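Local coordinates for protein predicted DNA-binding transcriptional regulator (Aliivibrio fischeri ES114, PDB 7DWN) that binds DNA as a tetrameric transcriptional regulator of the LysR family, through an N-terminal helix-turn-helix domain, at the interface of chains A and B. Residues are numbered along the deposited sequence; one frame, centred on the assembly and turned at random. Chains: chain A/B, Predicted DNA-binding transcriptional regulator.

Contact 1: the interface of chains A and B. Residues chain A 108-109, 112, 124, 126; chain B 219, 226, 230.
B:Phe219, on strand 215-221 of its subunit, packs against A:Leu124 and A:Val126 of strand 123-128 and A:Ile108 of helix 101-114, and shows how one aromatic ring can knit a helix-and-strand layer to its neighbour. With CG anti to the backbone N (chi1 -178°), the ring extends away from its own strand and buries 52 Å² against chain A. Its outer end does most of the touching. CE2 of B:Phe219 lies 3.6 Å from CB of A:Leu124, whose methyl CD1 sits in the ring plane at the edge. The far carbon CZ of B:Phe219 meets the methyl CG2 of A:Val126 at 3.6 Å, while the branch methyl CG2 of A:Ile108 packs at 3.7 Å from CE2 of B:Phe219. The amide of A:Gln112 stands almost perpendicular to the ring, 89° between planes, with its oxygen OE1 near CD2.

Within chain B, B:Leu230 braces the ring: its methyl CD1 rests over the centre of one face of B:Phe219, 3.3 Å above the plane. The other methyl, CD2 of B:Leu230, turns to helix 101-114 and lies 4.0 Å from CA of A:Pro109. A:Ile108 links both neighbours, because the CG2 that meets the ring also touches the sulfur SD of B:Met226 at 3.6 Å, the two side chains crossing at about a right angle. A parallel beta bridge pairs the backbones of A:Leu124 and B:Phe219. This largely apolar patch helps join the regulatory domains of the two subunits.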
loop_
_atom_site.group_PDB
_atom_site.type_symbol
_atom_site.label_atom_id
_atom_site.label_comp_id
_atom_site.label_asym_id
_atom_site.label_seq_id
_atom_site.Cartn_x
_atom_site.Cartn_y
_atom_site.Cartn_z
ATOM N N ILE A 108 -22.598 11.413 -24.010
ATOM C CA ILE A 108 -22.280 10.159 -24.700
ATOM C C ILE A 108 -23.279 9.823 -25.797
ATOM O O ILE A 108 -22.855 9.332 -26.849
ATOM C CB ILE A 108 -22.098 9.026 -23.680
ATOM C CG1 ILE A 108 -20.631 8.923 -23.255
ATOM C CG2 ILE A 108 -22.566 7.694 -24.251
ATOM C CD1 ILE A 108 -20.145 10.058 -22.388
ATOM N N PRO A 109 -24.595 10.031 -25.639
ATOM C CA PRO A 109 -25.499 9.736 -26.770
ATOM C C PRO A 109 -25.206 10.551 -28.025
ATOM O O PRO A 109 -25.220 9.996 -29.135
ATOM C CB PRO A 109 -26.893 10.038 -26.196
ATOM C CG PRO A 109 -26.660 10.769 -24.896
ATOM C CD PRO A 109 -25.349 10.267 -24.396
ATOM N N GLN A 112 -22.165 9.177 -29.565
ATOM C CA GLN A 112 -22.484 7.884 -30.153
ATOM C C GLN A 112 -23.122 8.058 -31.519
ATOM O O GLN A 112 -22.861 7.279 -32.442
ATOM C CB GLN A 112 -23.419 7.116 -29.217
ATOM C CG GLN A 112 -23.709 5.685 -29.627
ATOM C CD GLN A 112 -22.620 4.727 -29.192
ATOM O OE1 GLN A 112 -21.627 5.133 -28.587
ATOM N NE2 GLN A 112 -22.801 3.448 -29.495
ATOM N N LEU A 124 -17.112 2.490 -26.725
ATOM C CA LEU A 124 -16.930 3.213 -25.474
ATOM C C LEU A 124 -17.139 2.284 -24.286
ATOM O O LEU A 124 -18.042 1.442 -24.293
ATOM C CB LEU A 124 -17.907 4.387 -25.375
ATOM C CG LEU A 124 -17.905 5.446 -26.478
ATOM C CD1 LEU A 124 -19.045 6.429 -26.261
ATOM C CD2 LEU A 124 -16.571 6.172 -26.524
ATOM N N VAL A 126 -17.794 3.388 -20.568
ATOM C CA VAL A 126 -18.024 4.590 -19.773
ATOM C C VAL A 126 -18.299 4.180 -18.334
ATOM O O VAL A 126 -19.284 3.489 -18.050
ATOM C CB VAL A 126 -19.183 5.423 -20.339
ATOM C CG1 VAL A 126 -19.287 6.746 -19.599
ATOM C CG2 VAL A 126 -18.986 5.651 -21.830
ATOM N N PHE B 219 -21.176 -1.340 -26.669
ATOM C CA PHE B 219 -21.070 -0.272 -25.688
ATOM C C PHE B 219 -21.115 -0.884 -24.298
ATOM O O PHE B 219 -21.934 -1.765 -24.031
ATOM C CB PHE B 219 -22.201 0.750 -25.859
ATOM C CG PHE B 219 -22.124 1.910 -24.909
ATOM C CD1 PHE B 219 -22.719 1.842 -23.660
ATOM C CD2 PHE B 219 -21.465 3.075 -25.269
ATOM C CE1 PHE B 219 -22.650 2.909 -22.788
ATOM C CE2 PHE B 219 -21.396 4.148 -24.398
ATOM C CZ PHE B 219 -21.989 4.064 -23.157
ATOM N N MET B 226 -27.379 4.988 -18.435
ATOM C CA MET B 226 -26.678 5.113 -19.710
ATOM C C MET B 226 -27.185 4.088 -20.716
ATOM O O MET B 226 -27.526 4.429 -21.858
ATOM C CB MET B 226 -25.175 4.948 -19.490
ATOM C CG MET B 226 -24.330 5.177 -20.730
ATOM S SD MET B 226 -24.333 6.916 -21.181
ATOM C CE MET B 226 -24.248 7.624 -19.544
ATOM N N LEU B 230 -29.307 4.795 -24.180
ATOM C CA LEU B 230 -28.844 4.308 -25.477
ATOM C C LEU B 230 -29.813 3.296 -26.082
ATOM O O LEU B 230 -29.893 3.179 -27.309
ATOM C CB LEU B 230 -27.443 3.712 -25.352
ATOM C CG LEU B 230 -26.310 4.719 -25.145
ATOM C CD1 LEU B 230 -24.958 4.048 -25.304
ATOM C CD2 LEU B 230 -26.446 5.885 -26.110
#

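Contact 2: the interface of chains A and B. Residues chain A 221, 223, 226; chain B 101, 104-105, 126-128.
A:Ser221 supplies a polar link in this patch: its hydroxyl OG donates a hydrogen bond of 2.9 Å to the backbone carbonyl O of B:Val126. A chi1 of -175° points the hydroxyl away from the serine's own N and across to strand 123-128 of chain B. The bond is bent, with a C=O...donor angle of 139° and the donor tilted out of the carbonyl plane. OG of A:Ser221 also accepts a nearly straight bond of 3.2 Å from the backbone N of A:Met223, which ties the start of the following loop to the end of strand 215-221. The serine thus serves both the subunit joint and the local turn, while a parallel beta bridge pairs A:Ser221 with B:Val126.

Apolar contact is dominated by A:Met223, which buries 77 Å² against chain B. Its side chain runs past the imidazole of B:His101 in the opposite direction, bringing SD of A:Met223 to 3.6 Å from CD2 of B:His101. A bend about the CG-SD bond (chi3 -68°) turns methyl CE of A:Met223 between CG1 of B:Val126, 3.6 Å away, and CB of B:Ala104 at 3.7 Å. A:Met226 adds a second thioether over helix 101-113, its SD lying 3.9 Å from CB of B:Ala104 and also near B:Thr105. Inside that helix, the hydroxyl OG1 of B:Thr105 bonds to the carbonyl O of B:His101. Together the serine and methionines fasten the strand end and its following loop to the partner's regulatory domain.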
loop_
_atom_site.group_PDB
_atom_site.type_symbol
_atom_site.label_atom_id
_atom_site.label_comp_id
_atom_site.label_asym_id
_atom_site.label_seq_id
_atom_site.Cartn_x
_atom_site.Cartn_y
_atom_site.Cartn_z
ATOM N N SER A 221 -27.558 15.719 -1.633
ATOM C CA SER A 221 -27.187 14.629 -2.522
ATOM C C SER A 221 -26.108 15.113 -3.477
ATOM O O SER A 221 -26.086 16.281 -3.870
ATOM C CB SER A 221 -28.391 14.106 -3.312
ATOM O OG SER A 221 -28.041 12.971 -4.084
ATOM N N MET A 223 -25.910 13.624 -6.401
ATOM C CA MET A 223 -26.467 13.248 -7.693
ATOM C C MET A 223 -27.446 14.320 -8.156
ATOM O O MET A 223 -28.451 14.582 -7.485
ATOM C CB MET A 223 -27.156 11.886 -7.605
ATOM C CG MET A 223 -26.200 10.741 -7.313
ATOM S SD MET A 223 -27.034 9.226 -6.805
ATOM C CE MET A 223 -27.674 9.725 -5.211
ATOM N N MET A 226 -30.965 13.072 -8.577
ATOM C CA MET A 226 -31.700 12.968 -7.320
ATOM C C MET A 226 -32.380 14.290 -6.968
ATOM O O MET A 226 -33.582 14.327 -6.661
ATOM C CB MET A 226 -30.744 12.537 -6.206
ATOM C CG MET A 226 -31.406 11.943 -4.979
ATOM S SD MET A 226 -32.196 10.364 -5.328
ATOM C CE MET A 226 -33.914 10.860 -5.428
ATOM N N HIS B 101 -26.968 4.532 -7.861
ATOM C CA HIS B 101 -27.746 5.586 -8.510
ATOM C C HIS B 101 -29.171 5.133 -8.821
ATOM O O HIS B 101 -30.147 5.819 -8.485
ATOM C CB HIS B 101 -27.025 6.021 -9.789
ATOM C CG HIS B 101 -27.510 7.317 -10.354
ATOM N ND1 HIS B 101 -28.670 7.422 -11.089
ATOM C CD2 HIS B 101 -26.980 8.562 -10.309
ATOM C CE1 HIS B 101 -28.841 8.678 -11.463
ATOM N NE2 HIS B 101 -27.829 9.390 -11.001
ATOM N N ALA B 104 -31.106 4.784 -5.557
ATOM C CA ALA B 104 -31.402 6.086 -4.969
ATOM C C ALA B 104 -32.587 6.732 -5.674
ATOM O O ALA B 104 -33.598 7.061 -5.041
ATOM C CB ALA B 104 -30.169 6.991 -5.029
ATOM N N THR B 105 -32.504 6.866 -7.000
ATOM C CA THR B 105 -33.577 7.518 -7.744
ATOM C C THR B 105 -34.876 6.717 -7.747
ATOM O O THR B 105 -35.936 7.293 -8.012
ATOM C CB THR B 105 -33.134 7.791 -9.183
ATOM O OG1 THR B 105 -32.910 6.549 -9.861
ATOM C CG2 THR B 105 -31.852 8.614 -9.199
ATOM N N VAL B 126 -27.747 11.686 0.528
ATOM C CA VAL B 126 -27.636 10.537 -0.363
ATOM C C VAL B 126 -26.414 10.722 -1.252
ATOM O O VAL B 126 -26.356 11.662 -2.054
ATOM C CB VAL B 126 -28.908 10.356 -1.204
ATOM C CG1 VAL B 126 -28.904 8.998 -1.887
ATOM C CG2 VAL B 126 -30.146 10.519 -0.336
ATOM N N GLU B 127 -25.444 9.821 -1.123
ATOM C CA GLU B 127 -24.223 9.870 -1.915
ATOM C C GLU B 127 -24.089 8.610 -2.762
ATOM O O GLU B 127 -24.528 7.525 -2.367
ATOM C CB GLU B 127 -22.982 10.033 -1.025
ATOM C CG GLU B 127 -22.895 11.380 -0.319
ATOM C CD GLU B 127 -22.510 12.515 -1.254
ATOM O OE1 GLU B 127 -21.527 12.356 -2.013
ATOM O OE2 GLU B 127 -23.191 13.563 -1.233
ATOM N N ALA B 128 -23.460 8.768 -3.927
ATOM C CA ALA B 128 -23.255 7.649 -4.836
ATOM C C ALA B 128 -22.289 6.637 -4.231
ATOM O O ALA B 128 -21.243 6.997 -3.683
ATOM C CB ALA B 128 -22.727 8.144 -6.182
#

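Contact 1 and contact 2 lie about 21 Å apart, measured between the centres of their C-alpha atoms, and draw on the same elements with the chains exchanged. In contact 1 chain A offers helix 101-114 and strand 123-128 to strand 215-221 and helix 224-232 of chain B; in contact 2 the roles reverse, and loop residue A:Met223 joins in. Residues 126 and 226 take part in both, from opposite subunits. The pair therefore samples the two symmetry-related halves of one interface, with partly different residues. Such reciprocal pairing builds an antiparallel regulatory-domain dimer typical of LysR-type regulators, one building block of the tetramer.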